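Local structure of uncharacterized protein (3PL0) at residues A[36-40]-A[41-45]; A[48-51]-A[52-55]; A[93-96]-A[97-100]. The protein is not yet characterised but probably acts as an iron-dependent dioxygenase of the 2-oxoglutarate type, built on a cupin double-stranded beta-helix fold. All coordinates share one frame; numbering follows the deposited sequence.

Contact 1 of 3, residues A[36-40]-A[41-45]; sequences TGMPL and DAFDM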
# COMPACT_ATOMS: atom_id res chain seq x y z
N THR A 36 11.75 -11.71 0.64
CA THR A 36 10.67 -12.63 0.33
C THR A 36 11.18 -13.97 -0.17
O THR A 36 10.43 -14.89 -0.28
CB THR A 36 9.74 -12.04 -0.74
OG1 THR A 36 10.49 -11.81 -1.93
CG2 THR A 36 9.08 -10.72 -0.24
N GLY A 37 12.45 -14.06 -0.54
CA GLY A 37 12.99 -15.22 -1.25
C GLY A 37 12.44 -15.51 -2.64
O GLY A 37 12.56 -16.63 -3.12
N MSE A 38 11.88 -14.50 -3.29
CA MSE A 38 11.25 -14.60 -4.61
C MSE A 38 12.00 -13.63 -5.51
O MSE A 38 12.21 -12.49 -5.12
CB MSE A 38 9.85 -14.03 -4.60
CG MSE A 38 8.77 -14.90 -4.14
SE MSE A 38 8.33 -16.20 -5.48
CE MSE A 38 9.09 -17.57 -4.34
N PRO A 39 12.37 -14.07 -6.71
CA PRO A 39 13.03 -13.18 -7.65
C PRO A 39 12.06 -12.19 -8.31
O PRO A 39 10.85 -12.44 -8.41
CB PRO A 39 13.63 -14.15 -8.67
CG PRO A 39 12.71 -15.31 -8.66
CD PRO A 39 12.30 -15.45 -7.21
N LEU A 40 12.58 -11.05 -8.73
CA LEU A 40 11.73 -10.03 -9.30
C LEU A 40 10.89 -10.55 -10.47
O LEU A 40 9.77 -10.05 -10.67
CB LEU A 40 12.55 -8.83 -9.76
CG LEU A 40 13.12 -7.96 -8.62
CD1 LEU A 40 13.98 -6.85 -9.21
CD2 LEU A 40 12.02 -7.38 -7.71
N ASP A 41 11.37 -11.52 -11.25
CA ASP A 41 10.57 -12.04 -12.37
C ASP A 41 9.24 -12.61 -11.88
O ASP A 41 8.22 -12.49 -12.57
CB ASP A 41 11.34 -13.09 -13.19
CG ASP A 41 12.48 -12.48 -14.01
OD1 ASP A 41 12.63 -11.24 -14.04
OD2 ASP A 41 13.25 -13.25 -14.63
N ALA A 42 9.26 -13.25 -10.70
CA ALA A 42 8.03 -13.83 -10.14
C ALA A 42 7.07 -12.72 -9.71
O ALA A 42 5.89 -12.89 -9.80
CB ALA A 42 8.30 -14.79 -8.97
N PHE A 43 7.58 -11.60 -9.21
CA PHE A 43 6.73 -10.45 -8.90
C PHE A 43 6.13 -9.84 -10.18
O PHE A 43 4.98 -9.42 -10.18
CB PHE A 43 7.48 -9.38 -8.08
CG PHE A 43 7.67 -9.78 -6.68
CD1 PHE A 43 6.62 -9.72 -5.78
CD2 PHE A 43 8.89 -10.27 -6.26
CE1 PHE A 43 6.79 -10.15 -4.49
CE2 PHE A 43 9.07 -10.69 -4.95
CZ PHE A 43 8.03 -10.62 -4.07
N ASP A 44 6.91 -9.85 -11.26
CA ASP A 44 6.43 -9.29 -12.53
C ASP A 44 5.17 -9.98 -13.06
O ASP A 44 4.41 -9.36 -13.80
CB ASP A 44 7.52 -9.25 -13.58
CG ASP A 44 8.55 -8.14 -13.33
OD1 ASP A 44 8.27 -7.17 -12.58
OD2 ASP A 44 9.67 -8.26 -13.86
N MSE A 45 4.95 -11.23 -12.66
CA MSE A 45 3.74 -11.98 -13.03
C MSE A 45 2.45 -11.26 -12.63
O MSE A 45 1.39 -11.52 -13.21
CB MSE A 45 3.77 -13.37 -12.37
CG MSE A 45 4.89 -14.27 -12.91
SE MSE A 45 4.75 -14.62 -14.85
CE MSE A 45 2.98 -15.44 -14.89

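Contact 2 of 3, residues A[48-51]-A[52-55]; sequences PYWE and ELAP. With GOL (glycerol), chain C.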
# COMPACT_ATOMS: atom_id res chain seq x y z
N PRO A 48 0.36 -7.76 -15.18
CA PRO A 48 -0.76 -7.61 -16.10
C PRO A 48 -2.13 -7.31 -15.45
O PRO A 48 -3.04 -6.78 -16.15
CB PRO A 48 -0.78 -8.93 -16.86
CG PRO A 48 0.63 -9.44 -16.77
CD PRO A 48 1.17 -8.96 -15.48
N TYR A 49 -2.30 -7.60 -14.16
CA TYR A 49 -3.57 -7.37 -13.48
C TYR A 49 -3.85 -5.90 -13.29
O TYR A 49 -4.99 -5.51 -13.21
CB TYR A 49 -3.65 -8.15 -12.15
CG TYR A 49 -3.56 -9.63 -12.42
CD1 TYR A 49 -4.66 -10.32 -12.89
CD2 TYR A 49 -2.33 -10.29 -12.35
CE1 TYR A 49 -4.56 -11.68 -13.20
CE2 TYR A 49 -2.21 -11.63 -12.66
CZ TYR A 49 -3.35 -12.32 -13.10
OH TYR A 49 -3.23 -13.66 -13.40
N TRP A 50 -2.81 -5.08 -13.25
CA TRP A 50 -3.01 -3.62 -13.23
C TRP A 50 -3.62 -3.08 -14.56
O TRP A 50 -4.01 -1.94 -14.61
CB TRP A 50 -1.72 -2.87 -12.86
CG TRP A 50 -1.60 -2.72 -11.41
CD1 TRP A 50 -1.88 -1.61 -10.70
CD2 TRP A 50 -1.27 -3.74 -10.46
NE1 TRP A 50 -1.74 -1.86 -9.36
CE2 TRP A 50 -1.36 -3.16 -9.18
CE3 TRP A 50 -0.87 -5.08 -10.57
CZ2 TRP A 50 -1.08 -3.85 -8.01
CZ3 TRP A 50 -0.60 -5.79 -9.40
CH2 TRP A 50 -0.71 -5.16 -8.13
N GLU A 51 -3.74 -3.89 -15.61
CA GLU A 51 -4.47 -3.46 -16.81
C GLU A 51 -5.97 -3.78 -16.71
O GLU A 51 -6.73 -3.44 -17.62
CB GLU A 51 -3.89 -4.10 -18.07
CG GLU A 51 -2.41 -3.93 -18.22
CD GLU A 51 -2.00 -2.47 -18.28
OE1 GLU A 51 -2.79 -1.62 -18.78
OE2 GLU A 51 -0.88 -2.17 -17.80
N GLU A 52 -6.40 -4.42 -15.62
CA GLU A 52 -7.77 -4.93 -15.51
C GLU A 52 -8.43 -4.54 -14.20
O GLU A 52 -9.27 -5.29 -13.69
CB GLU A 52 -7.76 -6.44 -15.57
CG GLU A 52 -7.21 -7.01 -16.87
CD GLU A 52 -7.26 -8.55 -16.87
OE1 GLU A 52 -7.10 -9.17 -15.79
OE2 GLU A 52 -7.47 -9.13 -17.95
N LEU A 53 -8.04 -3.40 -13.62
CA LEU A 53 -8.67 -2.98 -12.39
C LEU A 53 -10.02 -2.33 -12.73
O LEU A 53 -10.20 -1.81 -13.84
CB LEU A 53 -7.75 -2.05 -11.59
CG LEU A 53 -6.40 -2.63 -11.18
CD1 LEU A 53 -5.52 -1.52 -10.55
CD2 LEU A 53 -6.53 -3.84 -10.26
N ALA A 54 -10.96 -2.38 -11.78
CA ALA A 54 -12.31 -1.86 -12.01
C ALA A 54 -12.40 -0.36 -11.70
O ALA A 54 -11.74 0.14 -10.79
CB ALA A 54 -13.31 -2.60 -11.18
N PRO A 55 -13.22 0.37 -12.46
CA PRO A 55 -13.32 1.80 -12.19
C PRO A 55 -13.94 1.97 -10.82
O PRO A 55 -14.83 1.19 -10.48
CB PRO A 55 -14.25 2.33 -13.28
CG PRO A 55 -14.95 1.11 -13.83
CD PRO A 55 -14.08 -0.07 -13.58
C1 GOL C . -7.70 -0.28 -15.68
O1 GOL C . -6.72 -0.86 -14.82
C2 GOL C . -7.24 0.42 -16.98
O2 GOL C . -8.30 0.28 -17.92
C3 GOL C . -7.04 1.93 -16.77
O3 GOL C . -6.13 2.59 -17.65

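Contact 3 of 3, residues A[93-96]-A[97-100]; sequences PTTY and NALH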
# COMPACT_ATOMS: atom_id res chain seq x y z
N PRO A 93 -14.84 5.28 8.08
CA PRO A 93 -15.47 6.21 9.03
C PRO A 93 -14.75 7.54 8.92
O PRO A 93 -13.60 7.55 8.43
CB PRO A 93 -15.17 5.56 10.36
CG PRO A 93 -13.88 4.73 10.11
CD PRO A 93 -14.08 4.21 8.74
N THR A 94 -15.36 8.64 9.34
CA THR A 94 -14.66 9.93 9.24
C THR A 94 -13.57 10.03 10.28
O THR A 94 -12.73 10.94 10.19
CB THR A 94 -15.59 11.19 9.42
OG1 THR A 94 -16.09 11.26 10.77
CG2 THR A 94 -16.75 11.21 8.42
N THR A 95 -13.56 9.13 11.29
CA THR A 95 -12.50 9.17 12.27
C THR A 95 -12.24 7.77 12.71
O THR A 95 -13.18 6.95 12.82
CB THR A 95 -12.89 10.08 13.48
OG1 THR A 95 -11.90 10.01 14.52
CG2 THR A 95 -14.27 9.70 14.05
N TYR A 96 -10.98 7.48 13.02
CA TYR A 96 -10.65 6.21 13.64
C TYR A 96 -11.08 6.10 15.10
O TYR A 96 -10.92 5.07 15.71
CB TYR A 96 -9.17 5.89 13.43
CG TYR A 96 -8.88 5.78 11.96
CD1 TYR A 96 -9.54 4.83 11.18
CD2 TYR A 96 -8.00 6.67 11.34
CE1 TYR A 96 -9.30 4.75 9.81
CE2 TYR A 96 -7.77 6.59 10.00
CZ TYR A 96 -8.42 5.63 9.23
OH TYR A 96 -8.19 5.55 7.88
N ASN A 97 -11.69 7.14 15.63
CA ASN A 97 -12.40 7.04 16.91
C ASN A 97 -13.82 6.47 16.79
O ASN A 97 -14.51 6.34 17.81
CB ASN A 97 -12.52 8.44 17.53
CG ASN A 97 -11.19 8.99 17.99
OD1 ASN A 97 -10.32 8.23 18.36
ND2 ASN A 97 -11.03 10.30 17.92
N ALA A 98 -14.25 6.19 15.56
CA ALA A 98 -15.60 5.72 15.30
C ALA A 98 -15.77 4.30 15.81
O ALA A 98 -14.88 3.47 15.71
CB ALA A 98 -15.94 5.81 13.79
N LEU A 99 -16.92 4.05 16.42
CA LEU A 99 -17.31 2.75 16.92
C LEU A 99 -18.34 2.14 15.98
O LEU A 99 -18.40 0.93 15.87
CB LEU A 99 -17.96 2.90 18.28
CG LEU A 99 -17.04 3.36 19.38
CD1 LEU A 99 -17.83 3.38 20.65
CD2 LEU A 99 -15.82 2.44 19.47
N HIS A 100 -19.12 2.97 15.30
CA HIS A 100 -20.27 2.51 14.53
C HIS A 100 -20.59 3.56 13.46
O HIS A 100 -20.15 4.71 13.55
CB HIS A 100 -21.43 2.32 15.50
CG HIS A 100 -22.73 1.90 14.88
ND1 HIS A 100 -23.57 2.78 14.23
CD2 HIS A 100 -23.37 0.70 14.90
CE1 HIS A 100 -24.66 2.14 13.85
NE2 HIS A 100 -24.56 0.88 14.24

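Contact 1 of 3, residues A[36-40]-A[41-45]
With CG set anti to its carbonyl carbon (chi1 -74°), Phe-43 sends its ring toward Thr-36, whose OG1 stands between the backbone N and the carbonyl carbon (chi1 61°). The hydroxyl meets the ring at its edge and in its plane, a van der Waals contact with OG1 3.5 Å from CZ of Phe-43. This is a short loop between two helices, opened by Gly-37, with positive phi, after helix 29-36 and closed by Pro-39 at the N-cap of helix 40-44. Proline suits that place because its ring restrains the backbone; it has no side-chain cap to offer, and Glu-33 OE2 of the preceding helix takes Leu-40 N instead. Pro-39 O accepts Ala-42 N at 2.9 Å, with the donor lifted above the carbonyl plane, and Phe-43 N reaches the same oxygen weakly at 3.5 Å.

Met-38, present as selenomethionine, bridges the loop to the helix. Its CB packs obliquely 3.4 Å from Phe-43 CE2, and the chain then bends so that SE rests 3.8 Å from Ala-42 CB. A methyl is small enough there to leave room for the selenium. The same contact buries Met-38 O without a polar partner. Thr-36 OG1 bonds to Leu-32 O and weakly accepts Met-38 N at 3.3 Å. The ring of Phe-43 continues into the protein against Leu-123 and Trp-207, a large apolar group buried beneath a surface turn. Asp-44 has its carboxylate held by Trp-207 NE1; its backbone N donates to Leu-40 O at 2.9 Å and lies almost in line with that C=O bond.

Contact 2 of 3, residues A[48-51]-A[52-55]
Oxygen O1 of a glycerol, probably from the crystallisation liquor, is shared by the two sides of this bend: Leu-53 N donates to it at 3.1 Å, and O1 in turn gives a weak bond to Trp-50 O at 2.9 Å. The bend is the end of a 3-10 segment, 48-51, turning into strand 54-55 at the edge of the cupin sheet. Its backbone closes through Glu-52 N, which donates to Tyr-49 O at 3.0 Å from well above the carbonyl plane, an i to i+3 bond of the 3-10 kind.

The side chains of Trp-50 and Leu-53 run alongside each other in the same direction. The CD1 methyl of Leu-53 rests 3.6 Å from CD1 of the indole, while CD2 comes 3.7 Å from Tyr-49 O. A branched leucine can thus touch both the ring and the turn. Trp-50 suits its buried place because NE1 is satisfied by Thr-240 O, and Glu-51 forms a salt bridge with Arg-150 of strand 141-152. Cutting Leu-53 back to an alanine would probably open a gap beside the indole and leave Trp-50 CD1 without this apolar neighbour. Glu-52, with CD anti to CA (chi2 -179°), runs back along the turn toward Tyr-49. Its carboxylate plane stands 69° from the phenol ring, with OE1 4.0 Å from Tyr-49 CD1.

Contact 3 of 3, residues A[93-96]-A[97-100]
A type I beta turn from Thr-95 to Ala-98 makes this contact, a surface reversal in the loop joining strands 90-92 and 103-105. Its defining bond runs from Ala-98 N to Thr-95 O at 3.0 Å, with an N-H...O angle of 152° and the donor well above the carbonyl plane. Inside it sits an ST turn: Thr-95 OG1 accepts Asn-97 N at 3.1 Å, and at 166° this bond is the straighter of the two. The first torsion of Thr-95 explains the second bond, since chi1 of 174° lays the hydroxyl beside the carbonyl carbon and so within range of the amide two residues on.

Threonine suits the first position of the turn because its side chain and its carbonyl each supply an acceptor. Asparagine is at home at the third, a position where it is frequent in type I turns; here its CB lies 3.5 Å from Thr-95 OG1 and the two side chains cross at a slant. The compact methyl of Ala-98 fits the closing corner, where its CB meets Pro-93 CB at 3.5 Å and packs a residue before the turn against its last one. Tyr-96 leads off elsewhere, its hydroxyl reaching Arg-167 O by a weak hydrogen bond, and the backbone of Leu-99 pairs with the C-terminal Ala-254. One threonine thus supplies acceptors for two successive amides, which probably stiffens the turn, although lattice contacts may also contribute.

From the N terminus the three contacts follow in series; none encloses or crosses another, and each closes only a short local turn. Contact 1 carries the chain from helix 29-36 into helix 40-44, against helix 118-134. A few residues on, contact 2 turns the chain into strand 54-55 of the main sheet, where its side chains meet strands 65-77 and 141-152; the centres of these two contacts lie about 19 Å apart. Contact 3 comes after several strands, at the tip of the small two-stranded sheet. It lies across the chain's centre from contact 1, about 37 Å between centres, and touches neither of the others.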